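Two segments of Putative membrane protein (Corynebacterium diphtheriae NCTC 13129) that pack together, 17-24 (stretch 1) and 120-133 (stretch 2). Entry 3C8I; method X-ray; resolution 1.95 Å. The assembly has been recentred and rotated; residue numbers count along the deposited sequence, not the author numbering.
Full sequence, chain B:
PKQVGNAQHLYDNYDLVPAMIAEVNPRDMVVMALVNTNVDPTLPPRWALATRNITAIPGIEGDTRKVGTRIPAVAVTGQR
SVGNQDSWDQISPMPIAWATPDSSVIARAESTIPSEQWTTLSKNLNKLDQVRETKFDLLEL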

ATOM      1  N   VAL B  17      15.357 -16.610  -0.315  1.00 38.91           N
ATOM      2  CA  VAL B  17      16.093 -15.799   0.623  1.00 36.15           C
ATOM      3  C   VAL B  17      15.821 -16.329   2.030  1.00 33.87           C
ATOM      4  O   VAL B  17      14.725 -16.808   2.321  1.00 32.70           O
ATOM      5  CB  VAL B  17      15.737 -14.275   0.490  1.00 35.87           C
ATOM      6  CG1 VAL B  17      16.050 -13.774  -0.923  1.00 35.74           C
ATOM      7  CG2 VAL B  17      14.267 -13.975   0.837  1.00 33.55           C
ATOM      8  N   PRO B  18      16.812 -16.239   2.913  1.00 31.75           N
ATOM      9  CA  PRO B  18      16.498 -16.544   4.307  1.00 30.76           C
ATOM     10  C   PRO B  18      15.692 -15.420   4.961  1.00 29.06           C
ATOM     11  O   PRO B  18      15.929 -14.235   4.677  1.00 28.18           O
ATOM     12  CB  PRO B  18      17.868 -16.651   4.957  1.00 30.26           C
ATOM     13  CG  PRO B  18      18.734 -15.791   4.136  1.00 31.31           C
ATOM     14  CD  PRO B  18      18.225 -15.853   2.741  1.00 31.46           C
ATOM     15  N   ALA B  19      14.747 -15.804   5.807  1.00 27.87           N
ATOM     16  CA  ALA B  19      14.061 -14.872   6.696  1.00 28.17           C
ATOM     17  C   ALA B  19      13.973 -15.490   8.100  1.00 27.03           C
ATOM     18  O   ALA B  19      14.131 -16.713   8.268  1.00 28.34           O
ATOM     19  CB  ALA B  19      12.659 -14.489   6.137  1.00 26.42           C
ATOM     20  N   MET B  20      13.744 -14.652   9.099  1.00 27.01           N
ATOM     21  CA  MET B  20      13.773 -15.068  10.483  1.00 26.70           C
ATOM     22  C   MET B  20      12.884 -14.150  11.306  1.00 27.22           C
ATOM     23  O   MET B  20      12.820 -12.937  11.054  1.00 27.16           O
ATOM     24  CB  MET B  20      15.234 -14.981  10.982  1.00 26.59           C
ATOM     25  CG  MET B  20      15.524 -15.577  12.378  1.00 27.01           C
ATOM     26  SD  MET B  20      17.331 -15.634  12.712  1.00 23.11           S
ATOM     27  CE  MET B  20      17.856 -16.637  11.368  1.00 27.14           C
ATOM     28  N   ILE B  21      12.237 -14.713  12.325  1.00 27.49           N
ATOM     29  CA  ILE B  21      11.403 -13.922  13.227  1.00 28.14           C
ATOM     30  C   ILE B  21      12.321 -13.061  14.086  1.00 28.78           C
ATOM     31  O   ILE B  21      13.178 -13.576  14.822  1.00 27.21           O
ATOM     32  CB  ILE B  21      10.472 -14.763  14.120  1.00 28.23           C
ATOM     33  CG1 ILE B  21       9.575 -15.693  13.286  1.00 29.37           C
ATOM     34  CG2 ILE B  21       9.665 -13.825  15.067  1.00 28.38           C
ATOM     35  CD1 ILE B  21       8.660 -16.611  14.141  1.00 29.60           C
ATOM     36  N   ALA B  22      12.129 -11.748  13.981  1.00 29.61           N
ATOM     37  CA  ALA B  22      12.974 -10.750  14.661  1.00 31.32           C
ATOM     38  C   ALA B  22      12.274 -10.158  15.882  1.00 32.27           C
ATOM     39  O   ALA B  22      12.929  -9.631  16.793  1.00 33.50           O
ATOM     40  CB  ALA B  22      13.369  -9.637  13.659  1.00 30.65           C
ATOM     41  N   GLU B  23      10.948 -10.239  15.907  1.00 33.91           N
ATOM     42  CA  GLU B  23      10.163  -9.714  17.004  1.00 34.72           C
ATOM     43  C   GLU B  23       8.771 -10.342  17.011  1.00 35.24           C
ATOM     44  O   GLU B  23       8.184 -10.597  15.949  1.00 33.50           O
ATOM     45  CB  GLU B  23      10.070  -8.189  16.897  1.00 35.10           C
ATOM     46  CG  GLU B  23       9.020  -7.573  17.825  1.00 36.39           C
ATOM     47  CD  GLU B  23       8.879  -6.091  17.639  1.00 37.20           C
ATOM     48  OE1 GLU B  23       9.764  -5.376  18.142  1.00 42.62           O
ATOM     49  OE2 GLU B  23       7.889  -5.653  17.001  1.00 41.35           O
ATOM     50  N   VAL B  24       8.251 -10.592  18.215  1.00 35.36           N
ATOM     51  CA  VAL B  24       6.940 -11.206  18.393  1.00 36.15           C
ATOM     52  C   VAL B  24       6.083 -10.345  19.313  1.00 37.16           C
ATOM     53  O   VAL B  24       6.529  -9.944  20.390  1.00 37.13           O
ATOM     54  CB  VAL B  24       7.082 -12.640  18.955  1.00 36.94           C
ATOM     55  CG1 VAL B  24       5.727 -13.197  19.405  1.00 37.30           C
ATOM     56  CG2 VAL B  24       7.735 -13.555  17.907  1.00 36.07           C
ATOM     57  N   THR B 120      24.743 -14.932   8.484  1.00 32.24           N
ATOM     58  CA  THR B 120      24.680 -13.471   8.276  1.00 32.00           C
ATOM     59  C   THR B 120      23.368 -12.856   8.787  1.00 31.32           C
ATOM     60  O   THR B 120      23.369 -11.829   9.472  1.00 30.35           O
ATOM     61  CB  THR B 120      24.847 -13.098   6.768  1.00 32.78           C
ATOM     62  OG1 THR B 120      26.177 -13.421   6.337  1.00 31.80           O
ATOM     63  CG2 THR B 120      24.584 -11.593   6.525  1.00 31.98           C
ATOM     64  N   LEU B 121      22.242 -13.488   8.452  1.00 30.76           N
ATOM     65  CA  LEU B 121      20.944 -13.016   8.944  1.00 30.89           C
ATOM     66  C   LEU B 121      20.861 -13.114  10.477  1.00 30.95           C
ATOM     67  O   LEU B 121      20.482 -12.150  11.131  1.00 30.94           O
ATOM     68  CB  LEU B 121      19.792 -13.782   8.282  1.00 30.38           C
ATOM     69  CG  LEU B 121      18.363 -13.388   8.701  1.00 29.88           C
ATOM     70  CD1 LEU B 121      18.088 -11.878   8.524  1.00 27.95           C
ATOM     71  CD2 LEU B 121      17.372 -14.237   7.950  1.00 29.19           C
ATOM     72  N   SER B 122      21.227 -14.278  11.038  1.00 31.80           N
ATOM     73  CA  SER B 122      21.199 -14.467  12.486  1.00 32.45           C
ATOM     74  C   SER B 122      22.028 -13.412  13.205  1.00 32.88           C
ATOM     75  O   SER B 122      21.585 -12.842  14.196  1.00 32.92           O
ATOM     76  CB  SER B 122      21.704 -15.856  12.855  1.00 31.89           C
ATOM     77  OG  SER B 122      20.862 -16.845  12.281  1.00 31.99           O
ATOM     78  N   LYS B 123      23.217 -13.138  12.682  1.00 33.98           N
ATOM     79  CA  LYS B 123      24.102 -12.127  13.281  1.00 35.68           C
ATOM     80  C   LYS B 123      23.576 -10.713  13.212  1.00 35.74           C
ATOM     81  O   LYS B 123      24.081  -9.848  13.910  1.00 35.21           O
ATOM     82  CB  LYS B 123      25.495 -12.185  12.647  1.00 35.86           C
ATOM     83  CG  LYS B 123      26.404 -13.146  13.349  1.00 38.38           C
ATOM     84  CD  LYS B 123      27.360 -13.876  12.411  1.00 38.44           C
ATOM     85  CE  LYS B 123      26.824 -15.263  12.070  1.00 42.19           C
ATOM     86  NZ  LYS B 123      27.170 -15.710  10.679  1.00 42.18           N
ATOM     87  N   ASN B 124      22.558 -10.472  12.378  1.00 36.42           N
ATOM     88  CA  ASN B 124      22.024  -9.131  12.186  1.00 36.46           C
ATOM     89  C   ASN B 124      20.587  -8.955  12.665  1.00 36.63           C
ATOM     90  O   ASN B 124      20.010  -7.883  12.492  1.00 35.87           O
ATOM     91  CB  ASN B 124      22.176  -8.739  10.713  1.00 37.09           C
ATOM     92  CG  ASN B 124      23.635  -8.440  10.337  1.00 38.21           C
ATOM     93  OD1 ASN B 124      24.170  -7.403  10.727  1.00 40.55           O
ATOM     94  ND2 ASN B 124      24.270  -9.337   9.587  1.00 37.25           N
ATOM     95  N   LEU B 125      20.021  -9.981  13.302  1.00 36.65           N
ATOM     96  CA  LEU B 125      18.657  -9.878  13.837  1.00 37.30           C
ATOM     97  C   LEU B 125      18.520  -8.713  14.779  1.00 37.71           C
ATOM     98  O   LEU B 125      17.459  -8.078  14.849  1.00 37.12           O
ATOM     99  CB  LEU B 125      18.238 -11.135  14.609  1.00 36.58           C
ATOM    100  CG  LEU B 125      17.425 -12.256  13.990  1.00 36.18           C
ATOM    101  CD1 LEU B 125      16.717 -13.018  15.149  1.00 32.46           C
ATOM    102  CD2 LEU B 125      16.428 -11.833  12.854  1.00 30.69           C
ATOM    103  N   ASN B 126      19.597  -8.469  15.534  1.00 38.78           N
ATOM    104  CA  ASN B 126      19.645  -7.371  16.497  1.00 39.36           C
ATOM    105  C   ASN B 126      19.640  -5.978  15.872  1.00 40.16           C
ATOM    106  O   ASN B 126      19.374  -4.995  16.567  1.00 41.02           O
ATOM    107  CB  ASN B 126      20.810  -7.552  17.522  1.00 39.41           C
ATOM    108  CG  ASN B 126      22.201  -7.689  16.868  1.00 39.18           C
ATOM    109  OD1 ASN B 126      22.492  -7.084  15.838  1.00 39.12           O
ATOM    110  ND2 ASN B 126      23.083  -8.468  17.514  1.00 42.40           N
ATOM    111  N   LYS B 127      19.856  -5.879  14.553  1.00 40.46           N
ATOM    112  CA  LYS B 127      19.761  -4.579  13.855  1.00 40.38           C
ATOM    113  C   LYS B 127      18.333  -4.171  13.487  1.00 40.19           C
ATOM    114  O   LYS B 127      18.153  -3.181  12.780  1.00 39.69           O
ATOM    115  CB  LYS B 127      20.648  -4.544  12.598  1.00 40.71           C
ATOM    116  CG  LYS B 127      22.130  -4.745  12.870  1.00 41.42           C
ATOM    117  CD  LYS B 127      23.006  -4.258  11.715  1.00 41.96           C
ATOM    118  CE  LYS B 127      24.513  -4.450  11.983  1.00 43.94           C
ATOM    119  NZ  LYS B 127      24.942  -4.395  13.441  1.00 47.33           N
ATOM    120  N   LEU B 128      17.327  -4.899  13.974  1.00 40.10           N
ATOM    121  CA  LEU B 128      15.916  -4.594  13.693  1.00 40.40           C
ATOM    122  C   LEU B 128      15.564  -3.113  13.793  1.00 40.81           C
ATOM    123  O   LEU B 128      14.872  -2.564  12.955  1.00 39.85           O
ATOM    124  CB  LEU B 128      14.994  -5.404  14.629  1.00 40.57           C
ATOM    125  CG  LEU B 128      13.467  -5.209  14.548  1.00 40.54           C
ATOM    126  CD1 LEU B 128      12.940  -5.582  13.171  1.00 39.90           C
ATOM    127  CD2 LEU B 128      12.743  -6.028  15.646  1.00 39.95           C
ATOM    128  N   ASP B 129      16.014  -2.456  14.849  1.00 41.70           N
ATOM    129  CA  ASP B 129      15.619  -1.063  15.027  1.00 42.38           C
ATOM    130  C   ASP B 129      16.318  -0.160  14.026  1.00 41.80           C
ATOM    131  O   ASP B 129      15.685   0.721  13.501  1.00 41.33           O
ATOM    132  CB  ASP B 129      15.802  -0.633  16.483  1.00 43.51           C
ATOM    133  CG  ASP B 129      14.786  -1.313  17.399  1.00 47.00           C
ATOM    134  OD1 ASP B 129      13.564  -1.105  17.175  1.00 52.09           O
ATOM    135  OD2 ASP B 129      15.193  -2.078  18.307  1.00 52.12           O
ATOM    136  N   GLN B 130      17.591  -0.413  13.714  1.00 41.82           N
ATOM    137  CA  GLN B 130      18.250   0.282  12.602  1.00 42.34           C
ATOM    138  C   GLN B 130      17.463   0.117  11.289  1.00 42.08           C
ATOM    139  O   GLN B 130      17.208   1.105  10.586  1.00 41.23           O
ATOM    140  CB  GLN B 130      19.682  -0.215  12.408  1.00 42.23           C
ATOM    141  CG  GLN B 130      20.666   0.173  13.510  1.00 43.89           C
ATOM    142  CD  GLN B 130      22.038  -0.459  13.276  1.00 44.90           C
ATOM    143  OE1 GLN B 130      22.603  -0.368  12.173  1.00 48.58           O
ATOM    144  NE2 GLN B 130      22.567  -1.121  14.301  1.00 47.79           N
ATOM    145  N   VAL B 131      17.056  -1.120  10.969  1.00 41.77           N
ATOM    146  CA  VAL B 131      16.292  -1.362   9.721  1.00 42.25           C
ATOM    147  C   VAL B 131      14.989  -0.601   9.732  1.00 42.69           C
ATOM    148  O   VAL B 131      14.619   0.045   8.745  1.00 42.45           O
ATOM    149  CB  VAL B 131      15.964  -2.856   9.458  1.00 41.44           C
ATOM    150  CG1 VAL B 131      15.202  -2.987   8.121  1.00 40.70           C
ATOM    151  CG2 VAL B 131      17.218  -3.673   9.446  1.00 39.48           C
ATOM    152  N   ARG B 132      14.286  -0.648  10.857  1.00 43.94           N
ATOM    153  CA  ARG B 132      13.016   0.073  10.937  1.00 44.90           C
ATOM    154  C   ARG B 132      13.203   1.600  10.946  1.00 44.82           C
ATOM    155  O   ARG B 132      12.230   2.310  10.748  1.00 44.68           O
ATOM    156  CB  ARG B 132      12.182  -0.393  12.140  1.00 45.67           C
ATOM    157  CG  ARG B 132      11.706  -1.846  11.996  1.00 47.77           C
ATOM    158  CD  ARG B 132      10.575  -2.198  12.954  1.00 47.51           C
ATOM    159  NE  ARG B 132      10.994  -2.230  14.351  1.00 49.30           N
ATOM    160  CZ  ARG B 132      10.328  -2.838  15.335  1.00 49.44           C
ATOM    161  NH1 ARG B 132       9.191  -3.478  15.099  1.00 49.38           N
ATOM    162  NH2 ARG B 132      10.807  -2.807  16.575  1.00 49.82           N
ATOM    163  N   GLU B 133      14.431   2.103  11.151  1.00 45.08           N
ATOM    164  CA  GLU B 133      14.692   3.567  11.052  1.00 44.53           C
ATOM    165  C   GLU B 133      14.862   4.047   9.602  1.00 43.91           C
ATOM    166  O   GLU B 133      14.898   5.250   9.357  1.00 43.82           O
ATOM    167  CB  GLU B 133      15.938   4.017  11.836  1.00 45.87           C
ATOM    168  CG  GLU B 133      16.013   3.732  13.360  1.00 48.45           C
ATOM    169  CD  GLU B 133      14.845   4.282  14.196  1.00 51.98           C
ATOM    170  OE1 GLU B 133      13.934   4.923  13.625  1.00 55.12           O
ATOM    171  OE2 GLU B 133      14.844   4.062  15.441  1.00 52.05           O
TER

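Residues 17-24 belong to a strand that begins earlier in the chain and meets two helical segments in turn, the first of which also begins earlier. That first segment, 120-124, runs nearly along the strand, its axis 28° from the strand direction and 8.9 Å away at closest approach; the second, 128-132, crosses almost at right angles, 87°, at 10.5 Å. The turn between them brings the backbones closest, with Ala22 CA 5.8 Å from Leu125 CA, against 7.3 Å between Pro18 CA and Leu121 CA. Alanine sits at the closer of these two pairings.

The strand's alternation sets the basic pattern: Pro18, Met20 and Ala22 point toward the helical stretch, Ala19 and Ile21 away. Three leucines answer them. Leu121 lays CD2 against the strand, 3.9 Å from Pro18 CB and 3.8 Å from Met20 CB, and also reaches the backbone, 3.6 Å from Ala19 CA. Met20 buries the most surface on the strand side; its chi1 and chi2 are both t, so the chain extends outward until SD lies 3.6 Å from Leu125 CG and CE lies 3.1 Å from Ser122 OG. Leu125 then covers Ala22, CD2 to CB at 3.9 Å, while Leu128 approaches the same methyl with CD1, 4.1 Å from Ala22 CB.

Glu23 breaks the alternation by also pointing toward the partner, following the -104/-22 backbone angles of Ala22. Its aliphatic base packs on Leu128, with Glu23 CB 3.7 Å from Leu128 CD2, and its extended chain carries the carboxylate to Arg132. There a two-pronged salt bridge forms: Arg132 NH1 donates to Glu23 OE2 and Arg132 NH2 to Glu23 OE1, both at 3.2 Å. Asp129, one helical turn before the arginine, accepts from Arg132 NH2 through OD1 at 3.3 Å, helping to hold the guanidinium in place. The rule is legible: apolar side chains along the strand, then a charged clamp near its end.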